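Local coordinates for tailspike protein (Acinetobacter phage vB_ApiP_P1, PDB 6E1R) that probably recognises and degrades the capsular polysaccharide of its Acinetobacter host, serving as the trimeric tailspike of a phage, at residues Gly241-Arg246 and Trp269-Thr274; Ser518-Ile523 and Thr532-Thr537. One frame throughout, in Å; residues are numbered along the deposited sequence.

Overall arrangement
The two contacts lie in different domains, with centres about 63 Å apart and nearest atoms about 48 Å apart, and share no strand or sheet. Interaction 1 is a surface contact on the long parallel beta-helix, where a loop leaving one coil meets the corner of the next; it buries 208 Å², and its clear hydrogen bond runs from a backbone NH to a carboxylate. Interaction 2 belongs to the antiparallel C-terminal domain. It buries 345 Å², is partly buried, and three backbone hydrogen bonds carry it, with an aromatic side chain on its inner side and a water at its threonine side. Chemistry therefore shifts from side-chain-to-loop to strand-to-strand.

Interaction 1 of 2, residues Gly241-Arg246 and Trp269-Thr274; sequences GVVGTR and WDSYGT
G241 and V243 dock on D270, S271 and Y272 in a surface contact between successive coils of the parallel beta-helix that forms the tailspike's shaft. Strand 235-239 runs parallel to strand 267-270; the contact forms where one segment has left its strand for the loop 241-246 and the other turns a corner after D270. S271 and Y272 make that corner, both with positive phi, and G273 N bonds back to D270 O.

A hydrogen bond runs from G241 N to D270 OD1, 2.9 Å long and nearly straight at 160°, using the syn lone pair of OD1. S271 points its CB at the loop, and with OG anti to the carbonyl carbon (chi1 -57°) the hydroxyl lies by the peptide between G241 and V242, 3.1 Å from G241 O. The loop is closed by reciprocal backbone bonds between V242 and R246.

The apolar part of the contact is V243. With CG2 anti to the carbonyl carbon, that methyl reaches 3.7 Å from S271 CA and meets the edge of the Y272 ring at CD1, 4.3 Å away. The phenol beyond is held by Y272 OH bonding to the backbone N of N323. Just beyond the corner, T274 OG1 bonds to Y307 OH of a second subunit. W269 ties the strand to the residue after the corner: its NE1 donates to G273 O over 3.1 Å, approaching from above the carbonyl plane.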
loop_
_atom_site.group_PDB
_atom_site.type_symbol
_atom_site.label_atom_id
_atom_site.label_comp_id
_atom_site.label_asym_id
_atom_site.label_seq_id
_atom_site.Cartn_x
_atom_site.Cartn_y
_atom_site.Cartn_z
ATOM N N GLY A 241 -19.387 19.014 -3.630
ATOM C CA GLY A 241 -20.340 18.748 -2.573
ATOM C C GLY A 241 -20.653 19.956 -1.716
ATOM O O GLY A 241 -20.473 21.100 -2.146
ATOM N N VAL A 242 -21.125 19.703 -0.497
ATOM C CA VAL A 242 -21.441 20.741 0.478
ATOM C C VAL A 242 -20.646 20.447 1.743
ATOM O O VAL A 242 -20.623 19.303 2.213
ATOM C CB VAL A 242 -22.951 20.796 0.775
ATOM C CG1 VAL A 242 -23.258 21.849 1.825
ATOM C CG2 VAL A 242 -23.738 21.059 -0.502
ATOM N N VAL A 243 -20.000 21.477 2.294
ATOM C CA VAL A 243 -19.177 21.282 3.480
ATOM C C VAL A 243 -20.053 20.848 4.644
ATOM O O VAL A 243 -21.107 21.441 4.908
ATOM C CB VAL A 243 -18.402 22.566 3.813
ATOM C CG1 VAL A 243 -17.692 22.428 5.154
ATOM C CG2 VAL A 243 -17.405 22.888 2.712
ATOM N N GLY A 244 -19.622 19.802 5.341
ATOM C CA GLY A 244 -20.277 19.329 6.549
ATOM C C GLY A 244 -21.318 18.245 6.376
ATOM O O GLY A 244 -21.419 17.343 7.211
ATOM N N THR A 245 -22.103 18.315 5.307
ATOM C CA THR A 245 -23.215 17.397 5.105
ATOM C C THR A 245 -23.027 16.465 3.922
ATOM O O THR A 245 -23.437 15.306 3.993
ATOM C CB THR A 245 -24.520 18.174 4.914
ATOM O OG1 THR A 245 -24.375 19.096 3.827
ATOM C CG2 THR A 245 -24.868 18.940 6.183
ATOM N N ARG A 246 -22.428 16.936 2.830
ATOM C CA ARG A 246 -22.282 16.108 1.633
ATOM C C ARG A 246 -20.888 16.368 1.065
ATOM O O ARG A 246 -20.702 17.252 0.226
ATOM C CB ARG A 246 -23.382 16.429 0.632
ATOM C CG ARG A 246 -24.720 15.873 1.078
ATOM C CD ARG A 246 -25.878 16.375 0.241
ATOM N NE ARG A 246 -27.125 16.413 1.013
ATOM C CZ ARG A 246 -27.743 15.357 1.536
ATOM N NH1 ARG A 246 -27.246 14.138 1.386
ATOM N NH2 ARG A 246 -28.867 15.524 2.224
ATOM N N TRP A 269 -12.159 17.741 -6.616
ATOM C CA TRP A 269 -13.199 17.635 -5.604
ATOM C C TRP A 269 -12.961 18.703 -4.546
ATOM O O TRP A 269 -11.829 19.152 -4.343
ATOM C CB TRP A 269 -13.252 16.239 -4.966
ATOM C CG TRP A 269 -12.169 15.952 -3.969
ATOM C CD1 TRP A 269 -12.217 16.172 -2.623
ATOM C CD2 TRP A 269 -10.894 15.352 -4.230
ATOM N NE1 TRP A 269 -11.046 15.766 -2.033
ATOM C CE2 TRP A 269 -10.217 15.258 -2.998
ATOM C CE3 TRP A 269 -10.256 14.895 -5.387
ATOM C CZ2 TRP A 269 -8.933 14.724 -2.889
ATOM C CZ3 TRP A 269 -8.980 14.365 -5.277
ATOM C CH2 TRP A 269 -8.332 14.286 -4.037
ATOM N N ASP A 270 -14.037 19.113 -3.885
ATOM C CA ASP A 270 -13.981 20.213 -2.929
ATOM C C ASP A 270 -14.593 19.763 -1.603
ATOM O O ASP A 270 -14.691 18.567 -1.300
ATOM C CB ASP A 270 -14.684 21.451 -3.504
ATOM C CG ASP A 270 -16.146 21.193 -3.846
ATOM O OD1 ASP A 270 -16.632 20.067 -3.615
ATOM O OD2 ASP A 270 -16.811 22.124 -4.347
ATOM N N SER A 271 -15.009 20.741 -0.795
ATOM C CA SER A 271 -15.688 20.522 0.481
ATOM C C SER A 271 -14.837 19.735 1.472
ATOM O O SER A 271 -15.376 19.110 2.391
ATOM C CB SER A 271 -17.039 19.827 0.278
ATOM O OG SER A 271 -17.863 20.574 -0.600
ATOM N N TYR A 272 -13.513 19.761 1.298
ATOM C CA TYR A 272 -12.583 19.043 2.172
ATOM C C TYR A 272 -12.884 17.545 2.184
ATOM O O TYR A 272 -12.873 16.897 3.232
ATOM C CB TYR A 272 -12.590 19.624 3.588
ATOM C CG TYR A 272 -12.282 21.104 3.621
ATOM C CD1 TYR A 272 -13.301 22.046 3.564
ATOM C CD2 TYR A 272 -10.971 21.559 3.697
ATOM C CE1 TYR A 272 -13.025 23.400 3.587
ATOM C CE2 TYR A 272 -10.685 22.914 3.722
ATOM C CZ TYR A 272 -11.716 23.828 3.667
ATOM O OH TYR A 272 -11.440 25.176 3.690
ATOM N N GLY A 273 -13.160 16.996 1.002
ATOM C CA GLY A 273 -13.417 15.572 0.901
ATOM C C GLY A 273 -12.200 14.752 1.280
ATOM O O GLY A 273 -11.057 15.143 1.040
ATOM N N THR A 274 -12.457 13.586 1.865
ATOM C CA THR A 274 -11.421 12.784 2.497
ATOM C C THR A 274 -11.210 11.463 1.768
ATOM O O THR A 274 -12.134 10.904 1.171
ATOM C CB THR A 274 -11.771 12.502 3.963
ATOM O OG1 THR A 274 -13.041 11.840 4.035
ATOM C CG2 THR A 274 -11.844 13.795 4.751
#

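Interaction 2 of 2, residues Ser518-Ile523 and Thr532-Thr537; sequences SFTWSI and TAVGST
T520 and T532 face each other as an antiparallel hydrogen-bonded pair: T520 N gives to T532 O and T532 N to T520 O, both at 2.9 Å and both donors in the acceptor's carbonyl plane. One residue along, F519 and A533 form the non-hydrogen-bonded pair, with F519 CA 3.2 Å from T532 O in a CA-H...O contact. V534 N donates to S518 O at 3.1 Å, less straight at 141° and from above the carbonyl plane. Past it the chain reverses in a type II' turn, V534 to T537, with G535 at positive phi.

F519 and A533 point to one face of this beta hairpin of the C-terminal antiparallel beta-sandwich, T520 and T532 to the other. Turn residues join in: F519 crosses T537 at about a right angle, CE1 lying 3.9 Å from T537 CG2; T520 likewise crosses V534, OG1 against CG2, V534 CG1 being anti to the backbone N (chi1 174°). A water donates to T520 O and also bonds S522 OG and T532 OG1.

Further out, F519 packs on A472 and M543 of the facing sheet and meets F541 edge-to-face. T537 OG1 bonds to H516 O, S518 OG to L508 O, and T532 OG1 to S448 OG.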
loop_
_atom_site.group_PDB
_atom_site.type_symbol
_atom_site.label_atom_id
_atom_site.label_comp_id
_atom_site.label_asym_id
_atom_site.label_seq_id
_atom_site.Cartn_x
_atom_site.Cartn_y
_atom_site.Cartn_z
ATOM N N SER A 518 36.048 41.480 21.765
ATOM C CA SER A 518 36.715 41.210 23.033
ATOM C C SER A 518 35.733 41.428 24.177
ATOM O O SER A 518 35.221 42.539 24.356
ATOM C CB SER A 518 37.939 42.108 23.196
ATOM O OG SER A 518 38.752 42.066 22.036
ATOM N N PHE A 519 35.476 40.375 24.954
ATOM C CA PHE A 519 34.464 40.446 25.998
ATOM C C PHE A 519 34.883 39.606 27.196
ATOM O O PHE A 519 35.561 38.584 27.055
ATOM C CB PHE A 519 33.097 39.979 25.482
ATOM C CG PHE A 519 32.651 40.684 24.235
ATOM C CD1 PHE A 519 32.101 41.953 24.300
ATOM C CD2 PHE A 519 32.797 40.085 22.996
ATOM C CE1 PHE A 519 31.699 42.608 23.153
ATOM C CE2 PHE A 519 32.394 40.733 21.846
ATOM C CZ PHE A 519 31.844 41.997 21.925
ATOM N N THR A 520 34.466 40.054 28.378
ATOM C CA THR A 520 34.563 39.286 29.610
ATOM C C THR A 520 33.172 38.794 29.988
ATOM O O THR A 520 32.187 39.525 29.847
ATOM C CB THR A 520 35.156 40.132 30.742
ATOM O OG1 THR A 520 36.462 40.587 30.365
ATOM C CG2 THR A 520 35.263 39.321 32.026
ATOM N N TRP A 521 33.095 37.558 30.474
ATOM C CA TRP A 521 31.832 36.850 30.616
ATOM C C TRP A 521 31.436 36.693 32.078
ATOM O O TRP A 521 32.280 36.421 32.939
ATOM C CB TRP A 521 31.914 35.482 29.939
ATOM C CG TRP A 521 32.237 35.607 28.491
ATOM C CD1 TRP A 521 33.476 35.569 27.919
ATOM C CD2 TRP A 521 31.308 35.826 27.426
ATOM N NE1 TRP A 521 33.372 35.739 26.560
ATOM C CE2 TRP A 521 32.051 35.897 26.232
ATOM C CE3 TRP A 521 29.918 35.961 27.366
ATOM C CZ2 TRP A 521 31.450 36.099 24.992
ATOM C CZ3 TRP A 521 29.324 36.160 26.134
ATOM C CH2 TRP A 521 30.088 36.230 24.965
ATOM N N SER A 522 30.144 36.869 32.342
ATOM C CA SER A 522 29.587 36.744 33.680
ATOM C C SER A 522 28.170 36.200 33.566
ATOM O O SER A 522 27.635 36.024 32.468
ATOM C CB SER A 522 29.591 38.086 34.419
ATOM O OG SER A 522 28.791 39.038 33.740
ATOM N N ILE A 523 27.568 35.928 34.722
ATOM C CA ILE A 523 26.183 35.478 34.814
ATOM C C ILE A 523 25.500 36.316 35.884
ATOM O O ILE A 523 25.964 36.361 37.030
ATOM C CB ILE A 523 26.073 33.979 35.143
ATOM C CG1 ILE A 523 26.842 33.142 34.120
ATOM C CG2 ILE A 523 24.614 33.551 35.190
ATOM C CD1 ILE A 523 26.857 31.659 34.427
ATOM N N THR A 532 30.716 41.697 28.573
ATOM C CA THR A 532 31.140 43.060 28.864
ATOM C C THR A 532 32.301 43.432 27.954
ATOM O O THR A 532 33.304 42.713 27.898
ATOM C CB THR A 532 31.549 43.209 30.331
ATOM O OG1 THR A 532 30.460 42.812 31.172
ATOM C CG2 THR A 532 31.921 44.652 30.637
ATOM N N ALA A 533 32.168 44.557 27.252
ATOM C CA ALA A 533 33.188 44.972 26.298
ATOM C C ALA A 533 34.513 45.244 27.002
ATOM O O ALA A 533 34.550 45.782 28.111
ATOM C CB ALA A 533 32.727 46.218 25.541
ATOM N N VAL A 534 35.607 44.868 26.343
ATOM C CA VAL A 534 36.950 44.972 26.899
ATOM C C VAL A 534 37.741 45.984 26.081
ATOM O O VAL A 534 37.729 45.939 24.845
ATOM C CB VAL A 534 37.655 43.604 26.914
ATOM C CG1 VAL A 534 39.100 43.748 27.359
ATOM C CG2 VAL A 534 36.907 42.640 27.821
ATOM N N GLY A 535 38.431 46.887 26.770
ATOM C CA GLY A 535 39.302 47.826 26.081
ATOM C C GLY A 535 38.507 48.828 25.271
ATOM O O GLY A 535 37.596 49.490 25.780
ATOM N N SER A 536 38.852 48.945 23.991
ATOM C CA SER A 536 38.209 49.892 23.093
ATOM C C SER A 536 37.012 49.300 22.365
ATOM O O SER A 536 36.422 49.983 21.522
ATOM C CB SER A 536 39.221 50.417 22.068
ATOM O OG SER A 536 40.354 50.978 22.710
ATOM N N THR A 537 36.639 48.058 22.675
ATOM C CA THR A 537 35.585 47.369 21.943
ATOM C C THR A 537 34.269 48.131 22.032
ATOM O O THR A 537 33.793 48.453 23.125
ATOM C CB THR A 537 35.409 45.949 22.485
ATOM O OG1 THR A 537 36.569 45.167 22.170
ATOM C CG2 THR A 537 34.172 45.291 21.889
HETATM O O HOH W 1 30.642 40.045 31.904
#